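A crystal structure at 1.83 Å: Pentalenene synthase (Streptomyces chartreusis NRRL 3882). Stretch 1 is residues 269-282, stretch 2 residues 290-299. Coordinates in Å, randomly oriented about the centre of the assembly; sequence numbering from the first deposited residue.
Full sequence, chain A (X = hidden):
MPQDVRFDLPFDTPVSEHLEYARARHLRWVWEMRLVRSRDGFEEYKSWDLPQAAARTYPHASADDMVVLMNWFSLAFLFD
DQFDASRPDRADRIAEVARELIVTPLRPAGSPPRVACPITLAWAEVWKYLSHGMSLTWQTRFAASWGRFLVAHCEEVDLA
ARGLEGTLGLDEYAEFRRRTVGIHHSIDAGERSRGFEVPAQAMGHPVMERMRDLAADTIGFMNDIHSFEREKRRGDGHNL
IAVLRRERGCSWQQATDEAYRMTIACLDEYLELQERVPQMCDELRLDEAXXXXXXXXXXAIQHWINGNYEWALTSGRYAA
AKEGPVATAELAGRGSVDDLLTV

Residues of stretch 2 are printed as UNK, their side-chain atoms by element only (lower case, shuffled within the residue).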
# COMPACT_ATOMS: atom_id res chain seq x y z
N GLU A 269 -16.89 12.82 -19.96
CA GLU A 269 -15.49 13.17 -19.82
C GLU A 269 -14.61 11.86 -19.95
O GLU A 269 -13.53 11.90 -20.55
CB GLU A 269 -15.19 13.91 -18.52
CG GLU A 269 -13.73 14.40 -18.46
CD GLU A 269 -13.26 14.96 -17.10
OE1 GLU A 269 -14.08 15.22 -16.20
OE2 GLU A 269 -12.02 15.14 -16.92
N TYR A 270 -15.07 10.77 -19.35
CA TYR A 270 -14.45 9.43 -19.48
C TYR A 270 -14.29 9.06 -20.97
O TYR A 270 -13.16 8.74 -21.45
CB TYR A 270 -15.21 8.30 -18.71
CG TYR A 270 -14.61 6.93 -19.06
CD1 TYR A 270 -13.39 6.50 -18.50
CD2 TYR A 270 -15.19 6.14 -20.02
CE1 TYR A 270 -12.81 5.30 -18.86
CE2 TYR A 270 -14.62 4.94 -20.42
CZ TYR A 270 -13.42 4.52 -19.85
OH TYR A 270 -12.86 3.31 -20.26
N LEU A 271 -15.40 9.16 -21.72
CA LEU A 271 -15.35 8.90 -23.16
C LEU A 271 -14.39 9.80 -23.95
O LEU A 271 -13.73 9.30 -24.88
CB LEU A 271 -16.75 8.93 -23.75
CG LEU A 271 -17.67 7.86 -23.19
CD1 LEU A 271 -19.10 8.06 -23.70
CD2 LEU A 271 -17.18 6.44 -23.51
N GLU A 272 -14.27 11.08 -23.58
CA GLU A 272 -13.26 11.99 -24.21
C GLU A 272 -11.82 11.53 -23.93
O GLU A 272 -10.93 11.64 -24.79
CB GLU A 272 -13.37 13.44 -23.72
CG GLU A 272 -14.60 14.24 -24.19
CD GLU A 272 -14.95 15.49 -23.33
OE1 GLU A 272 -14.17 15.95 -22.45
OE2 GLU A 272 -16.07 16.04 -23.54
N LEU A 273 -11.57 11.07 -22.71
CA LEU A 273 -10.19 10.62 -22.38
C LEU A 273 -9.93 9.29 -23.10
O LEU A 273 -8.84 9.05 -23.61
CB LEU A 273 -9.98 10.56 -20.87
CG LEU A 273 -9.99 11.90 -20.19
CD1 LEU A 273 -10.08 11.75 -18.69
CD2 LEU A 273 -8.75 12.66 -20.55
N GLN A 274 -10.92 8.44 -23.18
CA GLN A 274 -10.78 7.23 -23.99
C GLN A 274 -10.25 7.50 -25.42
O GLN A 274 -9.38 6.78 -25.92
CB GLN A 274 -12.07 6.47 -24.09
CG GLN A 274 -12.09 5.15 -23.42
CD GLN A 274 -13.33 4.35 -23.72
OE1 GLN A 274 -14.06 4.59 -24.72
NE2 GLN A 274 -13.53 3.32 -22.91
N GLU A 275 -10.78 8.52 -26.09
CA GLU A 275 -10.31 8.85 -27.46
C GLU A 275 -8.88 9.41 -27.46
O GLU A 275 -8.20 9.41 -28.48
CB GLU A 275 -11.33 9.79 -28.16
CG GLU A 275 -12.60 9.05 -28.62
CD GLU A 275 -13.91 9.85 -28.50
OE1 GLU A 275 -13.97 11.03 -28.94
OE2 GLU A 275 -14.92 9.29 -28.00
N ARG A 276 -8.42 9.88 -26.31
CA ARG A 276 -7.04 10.38 -26.21
C ARG A 276 -5.94 9.31 -25.94
O ARG A 276 -4.76 9.61 -25.97
CB ARG A 276 -7.01 11.47 -25.14
CG ARG A 276 -6.33 12.73 -25.61
CD ARG A 276 -6.21 13.71 -24.46
NE ARG A 276 -7.51 14.31 -24.17
CZ ARG A 276 -7.78 15.06 -23.10
NH1 ARG A 276 -6.85 15.29 -22.16
NH2 ARG A 276 -9.01 15.56 -22.95
N VAL A 277 -6.35 8.07 -25.68
CA VAL A 277 -5.41 6.98 -25.35
C VAL A 277 -4.30 6.77 -26.43
O VAL A 277 -3.11 6.74 -26.08
CB VAL A 277 -6.20 5.70 -24.98
CG1 VAL A 277 -5.34 4.43 -25.00
CG2 VAL A 277 -6.87 5.91 -23.62
N PRO A 278 -4.68 6.71 -27.73
CA PRO A 278 -3.61 6.67 -28.75
C PRO A 278 -2.61 7.83 -28.66
O PRO A 278 -1.42 7.59 -28.77
CB PRO A 278 -4.38 6.69 -30.10
CG PRO A 278 -5.74 6.18 -29.77
CD PRO A 278 -6.02 6.62 -28.34
N GLN A 279 -3.04 9.05 -28.42
CA GLN A 279 -2.06 10.14 -28.25
C GLN A 279 -1.18 9.90 -27.00
O GLN A 279 -0.01 10.28 -26.98
CB GLN A 279 -2.75 11.51 -28.21
CG GLN A 279 -1.95 12.68 -27.63
CD GLN A 279 -2.81 13.94 -27.49
OE1 GLN A 279 -3.13 14.59 -28.49
NE2 GLN A 279 -3.20 14.29 -26.26
N MET A 280 -1.76 9.35 -25.93
CA MET A 280 -1.00 9.08 -24.71
C MET A 280 0.12 8.08 -25.05
O MET A 280 1.26 8.27 -24.65
CB MET A 280 -1.90 8.54 -23.57
CG MET A 280 -1.14 7.93 -22.39
SD MET A 280 -2.27 7.16 -21.21
CE MET A 280 -2.46 5.58 -21.97
N CYS A 281 -0.24 7.02 -25.77
CA CYS A 281 0.71 6.00 -26.15
C CYS A 281 1.82 6.55 -27.01
O CYS A 281 2.96 6.15 -26.84
CB CYS A 281 0.01 4.85 -26.86
SG CYS A 281 -1.12 3.89 -25.82
N ASP A 282 1.48 7.48 -27.91
CA ASP A 282 2.48 8.22 -28.73
C ASP A 282 3.42 9.07 -27.86
O ASP A 282 4.63 9.01 -28.00
CB ASP A 282 1.79 9.14 -29.77
CG ASP A 282 0.95 8.39 -30.82
OD1 ASP A 282 1.08 7.16 -30.98
OD2 ASP A 282 0.13 9.01 -31.50
N UNK A 290 3.03 -3.12 -26.02
CA UNK A 290 2.68 -2.20 -24.94
C UNK A 290 1.31 -1.52 -25.22
O UNK A 290 0.42 -1.55 -24.34
c UNK A 290 6.30 -0.94 -24.17
c UNK A 290 5.04 -1.80 -24.14
o UNK A 290 6.44 0.05 -24.96
o UNK A 290 7.19 -1.26 -23.36
c UNK A 290 3.78 -1.15 -24.73
N UNK A 291 1.12 -0.96 -26.43
CA UNK A 291 -0.18 -0.39 -26.85
C UNK A 291 -1.30 -1.34 -26.65
O UNK A 291 -2.40 -0.94 -26.19
n UNK A 291 1.67 2.72 -30.09
n UNK A 291 -0.05 4.25 -30.44
c UNK A 291 0.85 1.53 -30.04
c UNK A 291 0.45 1.34 -28.57
c UNK A 291 1.23 3.97 -30.25
c UNK A 291 -0.22 0.02 -28.31
n UNK A 291 2.10 4.96 -30.20
N UNK A 292 -1.06 -2.60 -27.01
CA UNK A 292 -2.06 -3.65 -26.87
C UNK A 292 -2.44 -3.94 -25.40
O UNK A 292 -3.58 -4.38 -25.10
c UNK A 292 -2.56 -6.09 -27.38
c UNK A 292 -1.56 -4.95 -27.51
o UNK A 292 -2.27 -7.14 -26.72
o UNK A 292 -3.67 -5.91 -27.91
N UNK A 293 -1.47 -3.81 -24.51
CA UNK A 293 -1.67 -4.04 -23.07
C UNK A 293 -2.49 -2.86 -22.47
O UNK A 293 -3.37 -3.10 -21.67
c UNK A 293 3.39 -4.54 -20.83
c UNK A 293 1.85 -5.62 -22.49
c UNK A 293 -0.31 -4.26 -22.35
n UNK A 293 3.55 -4.08 -19.59
n UNK A 293 4.40 -4.45 -21.68
c UNK A 293 0.31 -5.65 -22.65
n UNK A 293 2.22 -5.08 -21.18
N UNK A 294 -2.15 -1.64 -22.88
CA UNK A 294 -2.98 -0.44 -22.62
C UNK A 294 -4.44 -0.61 -23.02
O UNK A 294 -5.40 -0.48 -22.16
c UNK A 294 -3.30 2.03 -23.16
c UNK A 294 -1.07 1.15 -22.52
c UNK A 294 -2.35 0.81 -23.25
N UNK A 295 -4.63 -1.00 -24.27
CA UNK A 295 -5.97 -1.25 -24.79
C UNK A 295 -6.71 -2.24 -23.92
O UNK A 295 -7.87 -2.01 -23.58
n UNK A 295 -7.97 -5.30 -27.26
c UNK A 295 -6.81 -5.06 -27.86
c UNK A 295 -7.33 -2.08 -26.83
n UNK A 295 -5.95 -6.06 -27.99
c UNK A 295 -7.31 -2.65 -28.26
n UNK A 295 -6.48 -3.85 -28.34
c UNK A 295 -5.96 -1.69 -26.28
N UNK A 296 -6.05 -3.33 -23.51
CA UNK A 296 -6.71 -4.28 -22.61
C UNK A 296 -7.06 -3.66 -21.21
O UNK A 296 -8.08 -4.04 -20.60
c UNK A 296 -5.84 -5.56 -22.41
c UNK A 296 -3.30 -7.47 -23.28
s UNK A 296 -4.98 -8.11 -23.36
c UNK A 296 -5.86 -6.52 -23.62
N UNK A 297 -6.18 -2.80 -20.75
CA UNK A 297 -6.40 -1.97 -19.54
C UNK A 297 -7.67 -1.15 -19.61
O UNK A 297 -8.50 -1.15 -18.68
N UNK A 298 -7.85 -0.49 -20.74
CA UNK A 298 -9.05 0.31 -20.97
C UNK A 298 -10.27 -0.59 -21.02
O UNK A 298 -11.31 -0.29 -20.44
c UNK A 298 -7.71 2.09 -22.12
c UNK A 298 -8.89 1.17 -22.26
c UNK A 298 -10.18 1.92 -22.58
N UNK A 299 -10.14 -1.77 -21.63
CA UNK A 299 -11.27 -2.68 -21.63
C UNK A 299 -11.70 -3.17 -20.26
O UNK A 299 -12.90 -3.39 -20.05
o UNK A 299 -10.86 -5.85 -24.73
c UNK A 299 -11.06 -3.86 -22.60
c UNK A 299 -10.92 -3.44 -24.06
o UNK A 299 -10.13 -4.26 -26.09
c UNK A 299 -10.62 -4.61 -25.01

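Position 290 has three side-chain carbons, the third carrying two oxygens: a carboxylate on a two-methylene arm. The side chain makes no contact with stretch 1. This is Glu 290.

Position 291 carries three carbons, a nitrogen, then a carbon bearing two more nitrogens, a guanidinium. Its CA-to-CB bond points sideways, but the extended chain brings the terminal nitrogens to Cys 281 and Asp 282 at the end of stretch 1. The residue is Arg 291. NH2 donates to Asp 282 OD1 at 2.5 Å with an N-H...O angle of 159°, forming a salt bridge; the bond from NH1 to the same OD1, 3.2 Å at 127°, is weak. Asp 282 OD1 lies at the edge of the guanidinium, near its plane, whereas Cys 281 CB covers one face, 3.6 Å from NH1.

Position 292 shows two carbons, the second with two oxygens, and lies out of reach of stretch 1: Asp 292.

Position 293 repeats the guanidinium pattern, three carbons, a nitrogen and a carbon with two nitrogens, but lies out of reach of stretch 1. It is Arg 293.

Position 294 has three carbons, branched at CB; its CA-to-CB bond points toward stretch 1, where the branch touches Val 277, Met 280 and Cys 281. The beta-branch without further atoms identifies Val 294. Its CG1 lies 3.6 Å from Val 277 CG1, 3.8 Å from Met 280 CE and 3.9 Å from Cys 281 SG.

Position 295 has three carbons, a nitrogen, then a carbon carrying two more nitrogens; its end leads away from stretch 1: Arg 295.

Position 296 has two carbons, a sulfur and a terminal carbon, unbranched and out of reach: Met 296.

Position 297 has no side-chain atoms, hence Gly 297. An ideal CB here would come within 2.9 Å of Val 294 O.

Position 298 again has three carbons branched at CB; its CA-to-CB bond points toward stretch 1, where the branch meets Tyr 270 and Val 277: Val 298. Its CG1 is 3.8 Å from Tyr 270 OH, and its CG2 is 4.2 Å from Val 277 CG2.

Position 299 has three carbons, the third with two oxygens, and its CA-to-CB bond points away: Glu 299. Its OE2 accepts a salt-bridging bond from Arg 295 NH1 at 2.7 Å.

The helices run nearly antiparallel, at 150°. Positions 291, 294 and 298 recur on one helical face and supply nearly all the area covered on stretch 2. Val 294 packs against Val 277, Met 280 and Cys 281; Val 298 meets Val 277 and lies beside the hydroxyl of Tyr 270, while Arg 291 adds a charged tie at the end near Asp 282. Together the stretches bury 381 Å².

Stretch 2 290-299: ERDRVRMGVE
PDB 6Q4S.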